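Local coordinates for protein borrelidin polyketide synthase, type I (Streptomyces parvulus, PDB 6OBT) that probably dehydrates beta-hydroxyacyl intermediates during assembly of the polyketide borrelidin, as a dehydratase domain of the synthase, at residues Val35-Ala40 / Val45-Asp50; Val123-Thr128 / Gly132-Ser137; Asp183-Ala186 / His191-Pro194. All blocks are in the same frame, centred on the assembly; numbering follows the deposited sequence.

Contacts 1 and 2 are both beta hairpins in the first half of the double hotdog fold expected of polyketide synthase dehydratases. Strand 55-62 runs between them, and they meet where Val45 CG1 packs on Val123 CG2 at 4.2 Å. Contact 1 is largely buried, partly by the second subunit, and joins backbone bonds to small apolar groups and bridging water. Contact 2 is more divided, with Val123 and Val125 packed on helix 83-97 on one face and two threonines sharing a water on the other. Contact 3, about 36 Å from contact 1 centre to centre, is partly buried, with His191 exposed, and sets a helix end against two aromatic rings without a direct hydrogen bond.

Contact 1. Residues Val35-Ala40 / Val45-Asp50; sequences VGLTEA and VPAAVD
Thr38 and Ala48 form the hydrogen-bonded pair at the heart of this small antiparallel hairpin. Thr38 N gives to Ala48 O at 3.1 Å, Ala48 N returns a bond to Thr38 O at 2.9 Å, and in both the donor lies in the carbonyl plane. The third backbone bond, Ala40 N to Pro46 O, is straight at hydrogen (170°), but its donor stands above the carbonyl plane; both residues lie just beyond the strand ends.

The apolar contacts are small. Leu37 reaches across with its tip, CD2 fitting against both methyls of Val49, 3.8 Å from CG2. On the face shared by Thr38 and Ala48, the methyl of Ala40 comes 4.1 Å from Ala48 CB, and Trp58 of strand 55-62 packs on both alanines.

Across the two segments, the polar side chains meet through water. Thr38 OG1 and Asp50 OD2 cross without bonding directly; one water takes the N-H of Asp50 at 2.9 Å, gives a hydrogen to Ala48 O, and also meets Thr38 OG1. Glu39 bends sharply at chi2 (-90°), curling its carboxylate back over the hairpin so that a second water can donate to both OE1 and Pro46 O.

The Asp50 carboxylate is held chiefly from outside, by salt bridges from OD1 to Arg56 and from OD2 to Arg141 of the second subunit. That subunit also binds Gly36 O through its Arg122 and sets its own Leu37 against this one.

Strand 38-39 is the outermost strand within the chain, in what is probably the first hotdog, and the hairpin is part of the dimer interface. Ala48 O and Pro46 O each accept one N-H and one water, and the two arginines would probably keep Asp50 ionised.

Contact 2. Residues Val123-Thr128 / Gly132-Ser137; sequences VVVTET and GTRTVS
Glu127 and Arg134 lie alongside one another, ends in the same direction, with the CG of Glu127 laid over one face of the guanidinium, 3.7 Å from CZ. The carboxylate plane is turned 53° from the guanidinium, and OE2 sits well out of its plane, 3.8 Å from NH1. Arg134 stays extended from CG to NE; its CD passes roughly perpendicular to Val125, 3.9 Å from CG1.

Farther along this face the valines mesh. Val136 puts CG2 anti to its backbone N (chi1 61° for CG1), which brings that methyl against both Val123 CG1 (3.8 Å) and Val125 CG2 (3.9 Å). Leu89 and Ala93 of helix 83-97 close over Val123 and Val125.

On the other face Thr126 and Thr135 meet at a slant, Thr135 OG1 lying 3.4 Å from Thr126 CB. One water joins both hydroxyls and donates to Val124 O at 2.7 Å, while Gln55 also bonds Thr126 OG1. Beneath them, paired backbone bonds link Val124 with Ser137 and Thr126 with Thr135.

Chemically, the hairpin is two-sided: Val123 and Val125 face the hotdog helix, Val136 packs on Leu155, and the Glu127-Arg134 attraction is long-range charge, with no N-H aimed at the carboxylate.

Contact 3. Residues Asp183-Ala186 / His191-Pro194; sequences DELA and HYGP
Ala186 lays its methyl over one face of the His191 ring, a CH-pi contact with CB 4.1 Å from the ring centroid and 18° off the normal. The carbonyl oxygen of Ala186 stands above the ring plane on the same side, beyond the rim near CE1 and 3.3 Å from CE1, with no C-H aimed at it. His191 CB heads away from the helix, yet chi1 of -73° sets the ring beside the backbone N and swings it back over Ala186.

Leu185 makes the other contact. Its CD1 meets Tyr192 obliquely, 3.6 Å from CE2 and 3.9 Å from CD2.

Farther out, Pro252 packs on Leu185, and the Tyr192 ring meets that of His236 in helix 228-236. Backbone bonds from His191 to Gln74 and from Gly193 to Asp72 fix the path of this strand, and Arg197 NH1 binds Tyr192 O.

Tyr192-Pro194 is the YGP of the GYxYGP motif of polyketide synthase dehydratases, with His191 at its variable position, beside the segment that carries their HxxxGxxxxP motif. With no hydrogen bond across it, the last part of helix 181-187 rests on the motif strand through the Ala186 methyl over the His191 face and Leu185 CD1 against Tyr192.

Contact 1. Residues Val35-Ala40 / Val45-Asp50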
# COMPACT_ATOMS: atom_id res chain seq x y z
N VAL A 35 -8.75 -4.75 -3.94
CA VAL A 35 -8.52 -3.68 -2.97
C VAL A 35 -7.69 -2.55 -3.58
O VAL A 35 -7.07 -1.77 -2.86
CB VAL A 35 -7.89 -4.21 -1.67
CG1 VAL A 35 -8.72 -5.38 -1.16
CG2 VAL A 35 -6.44 -4.66 -1.89
N GLY A 36 -7.68 -2.44 -4.91
CA GLY A 36 -7.07 -1.33 -5.59
C GLY A 36 -5.57 -1.40 -5.72
O GLY A 36 -4.93 -0.37 -5.91
N LEU A 37 -5.00 -2.60 -5.64
CA LEU A 37 -3.56 -2.79 -5.75
C LEU A 37 -3.24 -3.60 -7.00
O LEU A 37 -4.12 -4.01 -7.75
CB LEU A 37 -3.00 -3.51 -4.51
CG LEU A 37 -3.37 -2.94 -3.14
CD1 LEU A 37 -2.59 -3.70 -2.12
CD2 LEU A 37 -3.07 -1.45 -3.07
N THR A 38 -1.95 -3.88 -7.18
CA THR A 38 -1.45 -4.55 -8.38
C THR A 38 -0.76 -5.84 -7.96
O THR A 38 0.05 -5.84 -7.03
CB THR A 38 -0.47 -3.66 -9.14
OG1 THR A 38 -1.11 -2.42 -9.46
CG2 THR A 38 -0.03 -4.33 -10.44
N GLU A 39 -1.10 -6.94 -8.63
CA GLU A 39 -0.35 -8.18 -8.45
C GLU A 39 1.07 -7.97 -8.97
O GLU A 39 1.28 -7.59 -10.12
CB GLU A 39 -1.03 -9.32 -9.19
CG GLU A 39 -2.41 -9.67 -8.67
CD GLU A 39 -2.38 -10.72 -7.57
OE1 GLU A 39 -1.27 -11.21 -7.26
OE2 GLU A 39 -3.46 -11.05 -7.03
N ALA A 40 2.06 -8.23 -8.11
CA ALA A 40 3.45 -7.87 -8.38
C ALA A 40 4.32 -9.04 -8.82
O ALA A 40 5.46 -8.81 -9.26
CB ALA A 40 4.06 -7.19 -7.15
N VAL A 45 7.20 -10.22 -2.26
CA VAL A 45 6.35 -9.02 -2.27
C VAL A 45 5.25 -9.23 -3.30
O VAL A 45 5.36 -8.78 -4.45
CB VAL A 45 7.16 -7.75 -2.53
CG1 VAL A 45 7.89 -7.36 -1.25
CG2 VAL A 45 8.16 -7.92 -3.67
N PRO A 46 4.17 -9.93 -2.94
CA PRO A 46 3.14 -10.29 -3.93
C PRO A 46 2.27 -9.13 -4.39
O PRO A 46 1.53 -9.30 -5.37
CB PRO A 46 2.29 -11.33 -3.19
CG PRO A 46 3.12 -11.76 -2.01
CD PRO A 46 3.95 -10.58 -1.64
N ALA A 47 2.33 -7.97 -3.74
CA ALA A 47 1.44 -6.86 -4.07
C ALA A 47 2.24 -5.58 -4.19
O ALA A 47 3.23 -5.39 -3.49
CB ALA A 47 0.34 -6.70 -3.00
N ALA A 48 1.79 -4.69 -5.08
CA ALA A 48 2.41 -3.39 -5.27
C ALA A 48 1.36 -2.30 -5.09
O ALA A 48 0.22 -2.45 -5.54
CB ALA A 48 3.04 -3.26 -6.67
N VAL A 49 1.76 -1.21 -4.45
CA VAL A 49 0.87 -0.09 -4.14
C VAL A 49 1.42 1.14 -4.85
O VAL A 49 2.36 1.77 -4.36
CB VAL A 49 0.75 0.16 -2.63
CG1 VAL A 49 -0.37 1.16 -2.34
CG2 VAL A 49 0.51 -1.13 -1.89
N ASP A 50 0.82 1.50 -5.98
CA ASP A 50 1.12 2.79 -6.59
C ASP A 50 0.53 3.90 -5.74
O ASP A 50 -0.61 3.81 -5.28
CB ASP A 50 0.54 2.89 -8.01
CG ASP A 50 1.22 1.95 -8.99
OD1 ASP A 50 2.46 1.94 -9.06
OD2 ASP A 50 0.49 1.23 -9.71
O HOH W 1 -1.28 -0.08 -7.14
O HOH W 2 1.89 -11.55 -7.04

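Contact 2. Residues Val123-Thr128 / Gly132-Ser137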
# COMPACT_ATOMS: atom_id res chain seq x y z
N VAL A 123 9.12 -2.46 0.11
CA VAL A 123 10.12 -1.93 -0.80
C VAL A 123 9.55 -0.64 -1.38
O VAL A 123 8.52 -0.66 -2.05
CB VAL A 123 10.47 -2.92 -1.93
CG1 VAL A 123 11.65 -2.39 -2.73
CG2 VAL A 123 10.82 -4.31 -1.35
N VAL A 124 10.24 0.47 -1.14
CA VAL A 124 9.71 1.79 -1.45
C VAL A 124 10.56 2.40 -2.55
O VAL A 124 11.74 2.68 -2.34
CB VAL A 124 9.70 2.70 -0.21
CG1 VAL A 124 9.29 4.10 -0.62
CG2 VAL A 124 8.75 2.14 0.86
N VAL A 125 9.95 2.64 -3.71
CA VAL A 125 10.65 3.19 -4.85
C VAL A 125 10.10 4.59 -5.11
O VAL A 125 8.88 4.77 -5.24
CB VAL A 125 10.51 2.29 -6.09
CG1 VAL A 125 11.18 2.95 -7.30
CG2 VAL A 125 11.16 0.91 -5.80
N THR A 126 11.00 5.57 -5.18
CA THR A 126 10.61 6.97 -5.26
C THR A 126 11.28 7.64 -6.45
O THR A 126 12.50 7.52 -6.64
CB THR A 126 10.97 7.71 -3.96
OG1 THR A 126 10.46 6.98 -2.84
CG2 THR A 126 10.36 9.10 -3.96
N GLU A 127 10.49 8.33 -7.27
CA GLU A 127 11.06 9.05 -8.39
C GLU A 127 11.86 10.24 -7.88
O GLU A 127 11.64 10.75 -6.77
CB GLU A 127 9.96 9.51 -9.35
CG GLU A 127 9.26 8.37 -10.07
CD GLU A 127 7.85 8.73 -10.52
OE1 GLU A 127 7.65 9.87 -10.97
OE2 GLU A 127 6.95 7.87 -10.41
N THR A 128 12.82 10.68 -8.68
CA THR A 128 13.72 11.76 -8.31
C THR A 128 13.51 12.95 -9.24
O THR A 128 12.63 12.94 -10.11
CB THR A 128 15.18 11.31 -8.35
OG1 THR A 128 15.55 10.98 -9.70
CG2 THR A 128 15.40 10.09 -7.47
N GLY A 132 14.96 8.44 -15.05
CA GLY A 132 15.82 7.28 -15.18
C GLY A 132 16.59 6.92 -13.93
O GLY A 132 17.35 5.94 -13.95
N THR A 133 16.44 7.68 -12.84
CA THR A 133 17.12 7.42 -11.58
C THR A 133 16.12 7.53 -10.44
O THR A 133 15.44 8.56 -10.31
CB THR A 133 18.28 8.39 -11.36
OG1 THR A 133 19.31 8.15 -12.33
CG2 THR A 133 18.86 8.22 -9.96
N ARG A 134 16.02 6.48 -9.62
CA ARG A 134 15.04 6.42 -8.54
C ARG A 134 15.70 5.89 -7.28
O ARG A 134 16.61 5.06 -7.34
CB ARG A 134 13.84 5.54 -8.92
CG ARG A 134 13.08 6.04 -10.14
CD ARG A 134 11.75 5.33 -10.29
NE ARG A 134 11.16 5.55 -11.61
CZ ARG A 134 9.91 5.26 -11.93
NH1 ARG A 134 9.09 4.74 -11.02
NH2 ARG A 134 9.48 5.47 -13.16
N THR A 135 15.26 6.40 -6.13
CA THR A 135 15.74 5.83 -4.88
C THR A 135 14.91 4.61 -4.52
O THR A 135 13.77 4.44 -4.95
CB THR A 135 15.65 6.85 -3.75
OG1 THR A 135 14.28 7.17 -3.52
CG2 THR A 135 16.41 8.11 -4.13
N VAL A 136 15.51 3.73 -3.73
CA VAL A 136 14.83 2.54 -3.24
C VAL A 136 15.25 2.33 -1.80
O VAL A 136 16.41 2.58 -1.44
CB VAL A 136 15.12 1.29 -4.11
CG1 VAL A 136 16.64 0.93 -4.14
CG2 VAL A 136 14.30 0.11 -3.65
N SER A 137 14.31 1.90 -0.96
CA SER A 137 14.63 1.56 0.41
C SER A 137 13.79 0.36 0.82
O SER A 137 12.68 0.16 0.32
CB SER A 137 14.42 2.74 1.37
OG SER A 137 13.08 3.21 1.39
O HOH W 3 12.49 5.23 -2.16
O HOH W 4 8.30 5.07 -8.34

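Contact 3. Residues Asp183-Ala186 / His191-Pro194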
# COMPACT_ATOMS: atom_id res chain seq x y z
N ASP A 183 31.14 -27.58 5.71
CA ASP A 183 31.53 -27.89 7.08
C ASP A 183 32.52 -26.85 7.60
O ASP A 183 32.45 -26.43 8.76
CB ASP A 183 32.11 -29.30 7.17
CG ASP A 183 31.10 -30.37 6.81
OD1 ASP A 183 29.91 -30.21 7.17
OD2 ASP A 183 31.48 -31.36 6.15
N GLU A 184 33.43 -26.41 6.73
CA GLU A 184 34.37 -25.34 7.09
C GLU A 184 33.63 -24.04 7.41
O GLU A 184 33.93 -23.38 8.41
CB GLU A 184 35.36 -25.12 5.94
CG GLU A 184 36.09 -23.79 5.99
CD GLU A 184 37.56 -23.93 5.64
OE1 GLU A 184 38.08 -25.06 5.65
OE2 GLU A 184 38.19 -22.89 5.34
N LEU A 185 32.69 -23.65 6.55
CA LEU A 185 31.91 -22.44 6.83
C LEU A 185 31.14 -22.57 8.13
O LEU A 185 31.02 -21.61 8.89
CB LEU A 185 30.96 -22.14 5.67
CG LEU A 185 31.68 -21.52 4.46
CD1 LEU A 185 30.70 -21.18 3.37
CD2 LEU A 185 32.48 -20.29 4.88
N ALA A 186 30.62 -23.77 8.40
CA ALA A 186 29.86 -24.00 9.62
C ALA A 186 30.72 -23.76 10.85
O ALA A 186 30.26 -23.20 11.86
CB ALA A 186 29.30 -25.42 9.61
N HIS A 191 26.08 -21.53 9.04
CA HIS A 191 25.48 -22.85 8.90
C HIS A 191 24.50 -22.81 7.73
O HIS A 191 23.35 -22.40 7.89
CB HIS A 191 24.79 -23.28 10.20
CG HIS A 191 25.73 -23.65 11.31
ND1 HIS A 191 26.45 -22.71 12.02
CD2 HIS A 191 26.06 -24.85 11.83
CE1 HIS A 191 27.19 -23.33 12.94
NE2 HIS A 191 26.97 -24.63 12.84
N TYR A 192 24.97 -23.24 6.55
CA TYR A 192 24.17 -23.21 5.33
C TYR A 192 23.36 -24.50 5.22
O TYR A 192 23.92 -25.60 5.26
CB TYR A 192 25.04 -23.02 4.09
CG TYR A 192 25.58 -21.62 3.98
CD1 TYR A 192 24.74 -20.55 3.69
CD2 TYR A 192 26.92 -21.35 4.24
CE1 TYR A 192 25.24 -19.25 3.60
CE2 TYR A 192 27.42 -20.07 4.16
CZ TYR A 192 26.59 -19.03 3.86
OH TYR A 192 27.12 -17.76 3.80
N GLY A 193 22.04 -24.37 5.09
CA GLY A 193 21.18 -25.52 5.01
C GLY A 193 21.00 -26.00 3.59
O GLY A 193 21.59 -25.47 2.64
N PRO A 194 20.17 -27.04 3.41
CA PRO A 194 20.02 -27.66 2.08
C PRO A 194 19.81 -26.69 0.93
O PRO A 194 20.45 -26.81 -0.12
CB PRO A 194 18.81 -28.58 2.28
CG PRO A 194 18.86 -28.95 3.72
CD PRO A 194 19.38 -27.74 4.44